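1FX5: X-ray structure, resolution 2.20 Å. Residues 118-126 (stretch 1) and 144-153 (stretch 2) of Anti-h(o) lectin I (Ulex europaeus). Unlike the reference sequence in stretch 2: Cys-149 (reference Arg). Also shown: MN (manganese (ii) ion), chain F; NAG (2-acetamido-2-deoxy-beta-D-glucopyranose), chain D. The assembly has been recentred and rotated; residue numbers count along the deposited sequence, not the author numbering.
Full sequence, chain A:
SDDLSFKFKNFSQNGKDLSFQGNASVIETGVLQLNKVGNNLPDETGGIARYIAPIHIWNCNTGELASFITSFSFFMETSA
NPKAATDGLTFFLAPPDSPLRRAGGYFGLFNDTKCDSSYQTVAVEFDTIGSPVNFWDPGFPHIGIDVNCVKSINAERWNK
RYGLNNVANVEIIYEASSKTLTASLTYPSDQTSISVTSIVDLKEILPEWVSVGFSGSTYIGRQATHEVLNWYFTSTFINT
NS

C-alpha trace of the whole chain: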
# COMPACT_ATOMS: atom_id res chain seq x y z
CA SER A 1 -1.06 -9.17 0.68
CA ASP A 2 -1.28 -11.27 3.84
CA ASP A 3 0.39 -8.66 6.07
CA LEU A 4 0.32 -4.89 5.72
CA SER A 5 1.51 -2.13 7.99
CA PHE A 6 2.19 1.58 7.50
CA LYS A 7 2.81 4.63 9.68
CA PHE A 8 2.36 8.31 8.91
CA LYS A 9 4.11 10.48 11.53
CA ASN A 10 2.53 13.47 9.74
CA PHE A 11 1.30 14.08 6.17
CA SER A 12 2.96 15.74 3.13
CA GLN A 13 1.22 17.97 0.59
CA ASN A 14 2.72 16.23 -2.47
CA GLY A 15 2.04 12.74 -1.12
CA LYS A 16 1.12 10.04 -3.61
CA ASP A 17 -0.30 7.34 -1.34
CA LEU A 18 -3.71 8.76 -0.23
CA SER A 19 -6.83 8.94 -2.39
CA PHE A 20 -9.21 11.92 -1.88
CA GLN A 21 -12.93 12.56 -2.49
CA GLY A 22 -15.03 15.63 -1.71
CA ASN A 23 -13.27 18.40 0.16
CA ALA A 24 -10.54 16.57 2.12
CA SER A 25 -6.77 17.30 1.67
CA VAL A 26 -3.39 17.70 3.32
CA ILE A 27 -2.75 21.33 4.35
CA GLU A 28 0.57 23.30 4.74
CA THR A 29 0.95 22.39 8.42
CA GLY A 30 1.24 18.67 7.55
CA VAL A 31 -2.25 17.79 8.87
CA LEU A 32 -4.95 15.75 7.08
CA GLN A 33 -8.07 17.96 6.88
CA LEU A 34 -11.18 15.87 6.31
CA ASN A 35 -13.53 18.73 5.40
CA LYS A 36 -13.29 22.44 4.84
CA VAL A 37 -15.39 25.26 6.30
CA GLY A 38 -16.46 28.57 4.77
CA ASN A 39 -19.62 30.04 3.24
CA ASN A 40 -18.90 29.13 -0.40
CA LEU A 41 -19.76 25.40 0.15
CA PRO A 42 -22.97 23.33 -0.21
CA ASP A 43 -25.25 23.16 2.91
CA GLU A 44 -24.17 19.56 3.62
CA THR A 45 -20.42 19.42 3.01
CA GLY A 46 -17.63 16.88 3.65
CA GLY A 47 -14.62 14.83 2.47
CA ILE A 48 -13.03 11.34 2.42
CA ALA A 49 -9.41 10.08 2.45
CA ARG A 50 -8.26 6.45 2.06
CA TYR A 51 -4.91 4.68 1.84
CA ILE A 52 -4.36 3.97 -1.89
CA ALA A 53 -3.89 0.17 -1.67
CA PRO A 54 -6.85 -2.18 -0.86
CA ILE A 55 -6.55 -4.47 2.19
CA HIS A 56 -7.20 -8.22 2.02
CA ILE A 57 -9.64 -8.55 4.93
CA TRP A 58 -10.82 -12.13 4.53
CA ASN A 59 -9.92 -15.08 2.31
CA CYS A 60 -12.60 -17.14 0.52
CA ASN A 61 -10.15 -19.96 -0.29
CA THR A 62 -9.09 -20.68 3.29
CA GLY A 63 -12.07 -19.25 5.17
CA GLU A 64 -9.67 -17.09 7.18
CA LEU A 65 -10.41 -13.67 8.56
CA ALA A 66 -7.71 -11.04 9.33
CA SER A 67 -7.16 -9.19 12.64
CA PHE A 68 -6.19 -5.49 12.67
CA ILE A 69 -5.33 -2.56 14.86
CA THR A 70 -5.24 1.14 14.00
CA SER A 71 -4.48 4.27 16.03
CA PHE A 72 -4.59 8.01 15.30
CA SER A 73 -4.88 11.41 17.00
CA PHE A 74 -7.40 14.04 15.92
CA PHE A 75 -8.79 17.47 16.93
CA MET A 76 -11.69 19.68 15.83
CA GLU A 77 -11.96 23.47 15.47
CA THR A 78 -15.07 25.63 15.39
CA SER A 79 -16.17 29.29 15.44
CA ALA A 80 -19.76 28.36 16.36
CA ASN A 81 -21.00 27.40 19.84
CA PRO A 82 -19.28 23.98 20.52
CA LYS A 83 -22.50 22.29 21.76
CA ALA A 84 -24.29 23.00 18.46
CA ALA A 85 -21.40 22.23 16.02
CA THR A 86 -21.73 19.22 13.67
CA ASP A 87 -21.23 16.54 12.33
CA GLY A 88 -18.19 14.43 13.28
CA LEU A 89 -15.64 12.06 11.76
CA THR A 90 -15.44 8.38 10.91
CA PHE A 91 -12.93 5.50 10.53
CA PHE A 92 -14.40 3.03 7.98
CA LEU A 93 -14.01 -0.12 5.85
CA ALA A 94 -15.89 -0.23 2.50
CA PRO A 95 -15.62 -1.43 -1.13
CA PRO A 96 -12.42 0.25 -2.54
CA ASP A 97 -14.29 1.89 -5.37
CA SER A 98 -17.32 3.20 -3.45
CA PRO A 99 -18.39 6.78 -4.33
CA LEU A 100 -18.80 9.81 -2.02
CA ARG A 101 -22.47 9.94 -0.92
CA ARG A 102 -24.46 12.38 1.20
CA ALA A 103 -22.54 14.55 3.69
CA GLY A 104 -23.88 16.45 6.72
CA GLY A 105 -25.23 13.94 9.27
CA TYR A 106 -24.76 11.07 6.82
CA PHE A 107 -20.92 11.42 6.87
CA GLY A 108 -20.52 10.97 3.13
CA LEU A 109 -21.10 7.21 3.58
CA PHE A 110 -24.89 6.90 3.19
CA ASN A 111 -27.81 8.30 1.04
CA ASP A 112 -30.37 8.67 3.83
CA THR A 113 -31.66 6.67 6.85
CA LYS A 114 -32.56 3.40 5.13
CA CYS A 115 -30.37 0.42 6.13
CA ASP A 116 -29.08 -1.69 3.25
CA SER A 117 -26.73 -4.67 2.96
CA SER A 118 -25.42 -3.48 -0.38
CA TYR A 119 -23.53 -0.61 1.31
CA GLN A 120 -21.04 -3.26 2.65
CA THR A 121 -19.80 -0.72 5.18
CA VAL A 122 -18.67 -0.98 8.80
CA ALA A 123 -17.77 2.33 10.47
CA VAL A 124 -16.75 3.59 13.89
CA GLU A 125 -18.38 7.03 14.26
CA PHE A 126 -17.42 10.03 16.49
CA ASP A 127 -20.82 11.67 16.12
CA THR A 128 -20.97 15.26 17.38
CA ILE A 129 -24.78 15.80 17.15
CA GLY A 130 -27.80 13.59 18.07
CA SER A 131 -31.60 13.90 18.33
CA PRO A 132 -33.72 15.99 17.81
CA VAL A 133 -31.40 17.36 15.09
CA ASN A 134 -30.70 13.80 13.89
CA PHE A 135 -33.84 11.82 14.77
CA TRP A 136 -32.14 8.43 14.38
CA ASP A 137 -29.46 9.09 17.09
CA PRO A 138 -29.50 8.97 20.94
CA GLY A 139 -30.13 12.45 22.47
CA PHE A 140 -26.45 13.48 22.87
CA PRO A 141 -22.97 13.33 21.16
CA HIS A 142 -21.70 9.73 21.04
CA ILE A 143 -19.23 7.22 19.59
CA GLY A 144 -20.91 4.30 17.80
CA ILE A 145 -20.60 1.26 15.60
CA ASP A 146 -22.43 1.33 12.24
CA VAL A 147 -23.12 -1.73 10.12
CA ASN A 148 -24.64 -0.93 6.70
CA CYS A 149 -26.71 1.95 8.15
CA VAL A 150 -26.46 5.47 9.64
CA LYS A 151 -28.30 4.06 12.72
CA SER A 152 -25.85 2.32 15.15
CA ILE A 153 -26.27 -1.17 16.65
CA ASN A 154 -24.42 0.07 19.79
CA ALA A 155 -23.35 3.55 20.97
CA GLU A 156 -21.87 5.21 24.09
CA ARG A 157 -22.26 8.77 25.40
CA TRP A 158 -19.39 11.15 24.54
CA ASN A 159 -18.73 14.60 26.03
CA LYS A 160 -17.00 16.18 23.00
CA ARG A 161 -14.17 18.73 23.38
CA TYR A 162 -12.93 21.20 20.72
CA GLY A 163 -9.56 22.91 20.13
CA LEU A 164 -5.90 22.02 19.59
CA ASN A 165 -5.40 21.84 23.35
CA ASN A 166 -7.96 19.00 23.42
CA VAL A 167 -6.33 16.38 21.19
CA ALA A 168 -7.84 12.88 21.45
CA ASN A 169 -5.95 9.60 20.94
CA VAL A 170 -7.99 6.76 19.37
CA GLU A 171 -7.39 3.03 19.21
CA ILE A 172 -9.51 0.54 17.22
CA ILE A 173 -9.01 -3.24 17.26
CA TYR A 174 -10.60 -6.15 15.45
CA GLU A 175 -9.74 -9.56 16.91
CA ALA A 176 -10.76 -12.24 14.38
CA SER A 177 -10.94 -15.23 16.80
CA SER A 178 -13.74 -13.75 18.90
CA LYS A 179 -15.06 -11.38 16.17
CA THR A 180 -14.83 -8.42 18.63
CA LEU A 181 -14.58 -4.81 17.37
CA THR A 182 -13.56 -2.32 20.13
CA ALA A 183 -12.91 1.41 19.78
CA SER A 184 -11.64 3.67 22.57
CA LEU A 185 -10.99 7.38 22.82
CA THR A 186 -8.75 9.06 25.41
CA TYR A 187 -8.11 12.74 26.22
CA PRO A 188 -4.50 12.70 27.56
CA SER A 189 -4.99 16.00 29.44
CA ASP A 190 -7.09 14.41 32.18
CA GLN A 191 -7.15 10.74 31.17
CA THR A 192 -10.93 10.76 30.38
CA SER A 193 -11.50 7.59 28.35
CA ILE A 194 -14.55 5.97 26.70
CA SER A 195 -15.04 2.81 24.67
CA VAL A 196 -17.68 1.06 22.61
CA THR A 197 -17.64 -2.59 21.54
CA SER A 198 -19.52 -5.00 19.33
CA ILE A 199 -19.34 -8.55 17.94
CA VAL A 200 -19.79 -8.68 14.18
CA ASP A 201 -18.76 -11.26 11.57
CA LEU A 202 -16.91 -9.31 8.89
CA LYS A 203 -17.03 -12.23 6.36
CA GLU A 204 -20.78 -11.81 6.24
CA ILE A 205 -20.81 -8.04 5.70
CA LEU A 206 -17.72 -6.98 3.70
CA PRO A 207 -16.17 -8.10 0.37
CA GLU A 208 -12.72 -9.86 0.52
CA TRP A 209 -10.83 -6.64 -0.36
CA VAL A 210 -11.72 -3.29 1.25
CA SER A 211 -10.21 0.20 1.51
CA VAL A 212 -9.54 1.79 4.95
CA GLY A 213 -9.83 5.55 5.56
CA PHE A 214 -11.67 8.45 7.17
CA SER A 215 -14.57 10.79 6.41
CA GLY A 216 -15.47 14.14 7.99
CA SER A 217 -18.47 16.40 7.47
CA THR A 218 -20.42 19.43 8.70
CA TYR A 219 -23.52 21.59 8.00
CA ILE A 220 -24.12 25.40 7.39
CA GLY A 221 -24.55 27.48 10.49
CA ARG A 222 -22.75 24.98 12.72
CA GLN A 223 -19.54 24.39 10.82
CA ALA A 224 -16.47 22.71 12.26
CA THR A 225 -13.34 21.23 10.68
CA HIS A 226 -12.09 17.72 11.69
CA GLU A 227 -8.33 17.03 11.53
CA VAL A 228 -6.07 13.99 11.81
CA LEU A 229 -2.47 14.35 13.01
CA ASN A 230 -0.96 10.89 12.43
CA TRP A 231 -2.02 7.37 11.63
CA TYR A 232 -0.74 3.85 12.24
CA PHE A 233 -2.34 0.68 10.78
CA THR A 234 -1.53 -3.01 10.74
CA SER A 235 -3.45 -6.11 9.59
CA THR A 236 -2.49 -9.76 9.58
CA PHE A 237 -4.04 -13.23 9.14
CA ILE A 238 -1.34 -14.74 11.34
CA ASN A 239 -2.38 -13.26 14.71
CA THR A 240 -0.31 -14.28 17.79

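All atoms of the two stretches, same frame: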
# COMPACT_ATOMS: atom_id res chain seq x y z
N SER A 118 -26.27 -3.79 0.76
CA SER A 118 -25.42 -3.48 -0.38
C SER A 118 -24.39 -2.37 -0.13
O SER A 118 -23.54 -2.14 -0.99
CB SER A 118 -26.20 -3.24 -1.66
OG SER A 118 -27.00 -2.09 -1.56
N TYR A 119 -24.49 -1.67 1.00
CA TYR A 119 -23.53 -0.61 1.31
C TYR A 119 -22.18 -1.30 1.63
O TYR A 119 -21.13 -0.74 1.36
CB TYR A 119 -23.93 0.19 2.56
CG TYR A 119 -24.86 1.34 2.32
CD1 TYR A 119 -24.53 2.36 1.41
CD2 TYR A 119 -26.10 1.41 2.96
CE1 TYR A 119 -25.42 3.41 1.15
CE2 TYR A 119 -27.00 2.46 2.70
CZ TYR A 119 -26.65 3.45 1.79
OH TYR A 119 -27.56 4.45 1.52
N GLN A 120 -22.23 -2.49 2.26
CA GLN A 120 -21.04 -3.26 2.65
C GLN A 120 -20.06 -2.33 3.35
O GLN A 120 -18.87 -2.22 2.98
CB GLN A 120 -20.37 -3.94 1.45
CG GLN A 120 -21.20 -5.05 0.83
CD GLN A 120 -20.52 -5.64 -0.38
OE1 GLN A 120 -20.14 -4.91 -1.28
NE2 GLN A 120 -20.34 -6.95 -0.40
N THR A 121 -20.57 -1.67 4.39
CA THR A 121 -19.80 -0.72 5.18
C THR A 121 -19.88 -0.93 6.68
O THR A 121 -20.96 -1.21 7.21
CB THR A 121 -20.32 0.69 4.89
OG1 THR A 121 -20.21 0.95 3.49
CG2 THR A 121 -19.58 1.76 5.67
N VAL A 122 -18.73 -0.84 7.35
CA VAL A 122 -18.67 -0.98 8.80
C VAL A 122 -17.90 0.29 9.21
O VAL A 122 -16.79 0.53 8.70
CB VAL A 122 -17.87 -2.20 9.27
CG1 VAL A 122 -17.64 -2.12 10.79
CG2 VAL A 122 -18.63 -3.48 8.95
N ALA A 123 -18.47 1.11 10.06
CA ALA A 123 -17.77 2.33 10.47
C ALA A 123 -17.86 2.61 11.96
O ALA A 123 -18.84 2.22 12.63
CB ALA A 123 -18.35 3.53 9.70
N VAL A 124 -16.81 3.24 12.48
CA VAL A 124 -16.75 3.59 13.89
C VAL A 124 -16.96 5.11 13.80
O VAL A 124 -16.14 5.81 13.18
CB VAL A 124 -15.36 3.27 14.52
CG1 VAL A 124 -15.30 3.81 15.96
CG2 VAL A 124 -15.15 1.78 14.54
N GLU A 125 -18.09 5.60 14.31
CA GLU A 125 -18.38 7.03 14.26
C GLU A 125 -18.16 7.81 15.59
O GLU A 125 -18.43 7.30 16.68
CB GLU A 125 -19.81 7.29 13.74
CG GLU A 125 -20.90 6.75 14.69
CD GLU A 125 -22.31 7.17 14.31
OE1 GLU A 125 -23.09 7.53 15.21
OE2 GLU A 125 -22.67 7.12 13.13
N PHE A 126 -17.70 9.05 15.43
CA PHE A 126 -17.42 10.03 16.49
C PHE A 126 -18.41 11.11 16.05
O PHE A 126 -18.08 12.07 15.31
CB PHE A 126 -15.95 10.49 16.39
CG PHE A 126 -14.95 9.36 16.56
CD1 PHE A 126 -14.44 8.70 15.46
CD2 PHE A 126 -14.59 8.92 17.84
CE1 PHE A 126 -13.59 7.62 15.63
CE2 PHE A 126 -13.72 7.83 18.01
CZ PHE A 126 -13.23 7.18 16.90
N GLY A 144 -20.20 5.53 18.09
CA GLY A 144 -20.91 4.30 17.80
C GLY A 144 -20.39 3.42 16.68
O GLY A 144 -19.47 3.78 15.93
N ILE A 145 -20.97 2.23 16.61
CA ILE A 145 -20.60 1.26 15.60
C ILE A 145 -21.74 1.10 14.59
O ILE A 145 -22.88 0.79 14.96
CB ILE A 145 -20.19 -0.07 16.26
CG1 ILE A 145 -18.87 0.15 17.01
CG2 ILE A 145 -19.99 -1.14 15.20
CD1 ILE A 145 -18.45 -0.97 17.92
N ASP A 146 -21.45 1.42 13.32
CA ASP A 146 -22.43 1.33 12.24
C ASP A 146 -22.18 0.16 11.31
O ASP A 146 -21.06 -0.02 10.82
CB ASP A 146 -22.41 2.60 11.39
CG ASP A 146 -22.64 3.86 12.19
OD1 ASP A 146 -23.06 3.81 13.36
OD2 ASP A 146 -22.40 4.94 11.64
N VAL A 147 -23.23 -0.59 11.01
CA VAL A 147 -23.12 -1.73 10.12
C VAL A 147 -24.18 -1.54 9.03
O VAL A 147 -25.39 -1.63 9.30
CB VAL A 147 -23.36 -3.08 10.89
CG1 VAL A 147 -23.30 -4.27 9.94
CG2 VAL A 147 -22.33 -3.25 11.98
N ASN A 148 -23.74 -1.14 7.83
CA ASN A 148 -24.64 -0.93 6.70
C ASN A 148 -25.81 0.06 6.93
O ASN A 148 -26.83 0.00 6.23
CB ASN A 148 -25.21 -2.28 6.24
CG ASN A 148 -24.17 -3.16 5.58
OD1 ASN A 148 -23.23 -2.66 4.98
ND2 ASN A 148 -24.33 -4.47 5.68
N CYS A 149 -25.65 0.99 7.87
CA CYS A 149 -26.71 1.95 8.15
C CYS A 149 -26.20 3.13 9.00
O CYS A 149 -25.19 2.99 9.72
CB CYS A 149 -27.85 1.23 8.89
SG CYS A 149 -29.45 2.07 8.72
N VAL A 150 -26.86 4.28 8.88
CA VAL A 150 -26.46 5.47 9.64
C VAL A 150 -26.91 5.29 11.12
O VAL A 150 -26.49 6.04 12.01
CB VAL A 150 -27.02 6.79 9.01
CG1 VAL A 150 -28.54 6.91 9.20
CG2 VAL A 150 -26.29 8.02 9.59
N LYS A 151 -27.80 4.33 11.36
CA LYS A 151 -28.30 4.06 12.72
C LYS A 151 -27.35 3.00 13.32
O LYS A 151 -27.13 1.97 12.69
CB LYS A 151 -29.71 3.52 12.65
CG LYS A 151 -30.35 3.33 14.01
CD LYS A 151 -31.77 2.86 13.83
CE LYS A 151 -32.54 2.87 15.14
NZ LYS A 151 -32.69 4.25 15.69
N SER A 152 -26.77 3.26 14.49
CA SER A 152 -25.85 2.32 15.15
C SER A 152 -26.47 1.10 15.85
O SER A 152 -27.63 1.16 16.28
CB SER A 152 -25.05 3.08 16.22
OG SER A 152 -24.48 4.29 15.75
N ILE A 153 -25.72 0.00 15.97
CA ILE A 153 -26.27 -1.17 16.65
C ILE A 153 -25.91 -0.98 18.16
O ILE A 153 -26.56 -1.56 19.04
CB ILE A 153 -25.72 -2.55 16.16
CG1 ILE A 153 -24.21 -2.53 16.06
CG2 ILE A 153 -26.41 -2.98 14.88
CD1 ILE A 153 -23.67 -3.89 15.90
MN MN F . -24.98 8.62 15.30
C1 NAG D . -28.11 5.58 -3.14
C2 NAG D . -28.93 4.37 -3.57
C3 NAG D . -28.43 3.92 -4.94
C4 NAG D . -28.66 5.07 -5.91
C5 NAG D . -27.88 6.28 -5.41
C6 NAG D . -28.01 7.51 -6.30
C7 NAG D . -27.79 2.76 -2.17
C8 NAG D . -27.94 1.62 -1.17
N2 NAG D . -28.93 3.28 -2.62
O3 NAG D . -29.14 2.74 -5.36
O4 NAG D . -28.21 4.70 -7.23
O5 NAG D . -28.33 6.64 -4.08
O6 NAG D . -29.36 7.73 -6.68
O7 NAG D . -26.68 3.13 -2.57
O HOH W 1 -25.18 8.17 13.24
O HOH W 2 -25.75 6.66 15.90

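Antiparallel strands hold each other through alternating pairs of backbone hydrogen bonds, and side chains extend the pairing where the backbone departs from it; this lectin illustrates both. At Tyr-119, before the strand begins, the ring turns its edge to the carbonyl of Asn-148 (CD2 to O, 3.6 Å), while the NAG methyl C8 lies over one face, 3.7 Å from CZ. Thr-121 bonds to Asn-148 in a mixed way: its O accepts from Asn-148 N (2.8 Å), but its N donates to the side-chain OD1 of Asn-148 (2.9 Å), an amide oxygen standing in for a backbone carbonyl.

Val-122 pairs with Val-147 and Val-124 with Ile-145 at non-hydrogen-bonded positions; two residues apart along each strand, the two pairs put their aliphatic side chains on the same sheet face. Between them, Ala-123 forms the regular two-bond pair with Asp-146, N to O at 2.9 Å and O to N at 2.8 Å; its small methyl lies on the other face.

Glu-125 repeats the pattern with Gly-144, its N 2.8 Å from Gly-144 O and its O 2.9 Å from Gly-144 N. Its side chain reaches Asp-146, with Glu-125 OE2 2.7 Å from Asp-146 OD2. Glu-125 OE1 binds manganese at 2.2 Å, and a metal-bound water donates to both Glu-125 OE2 (2.7 Å) and Val-150 O (2.8 Å), tying the loop to the strand.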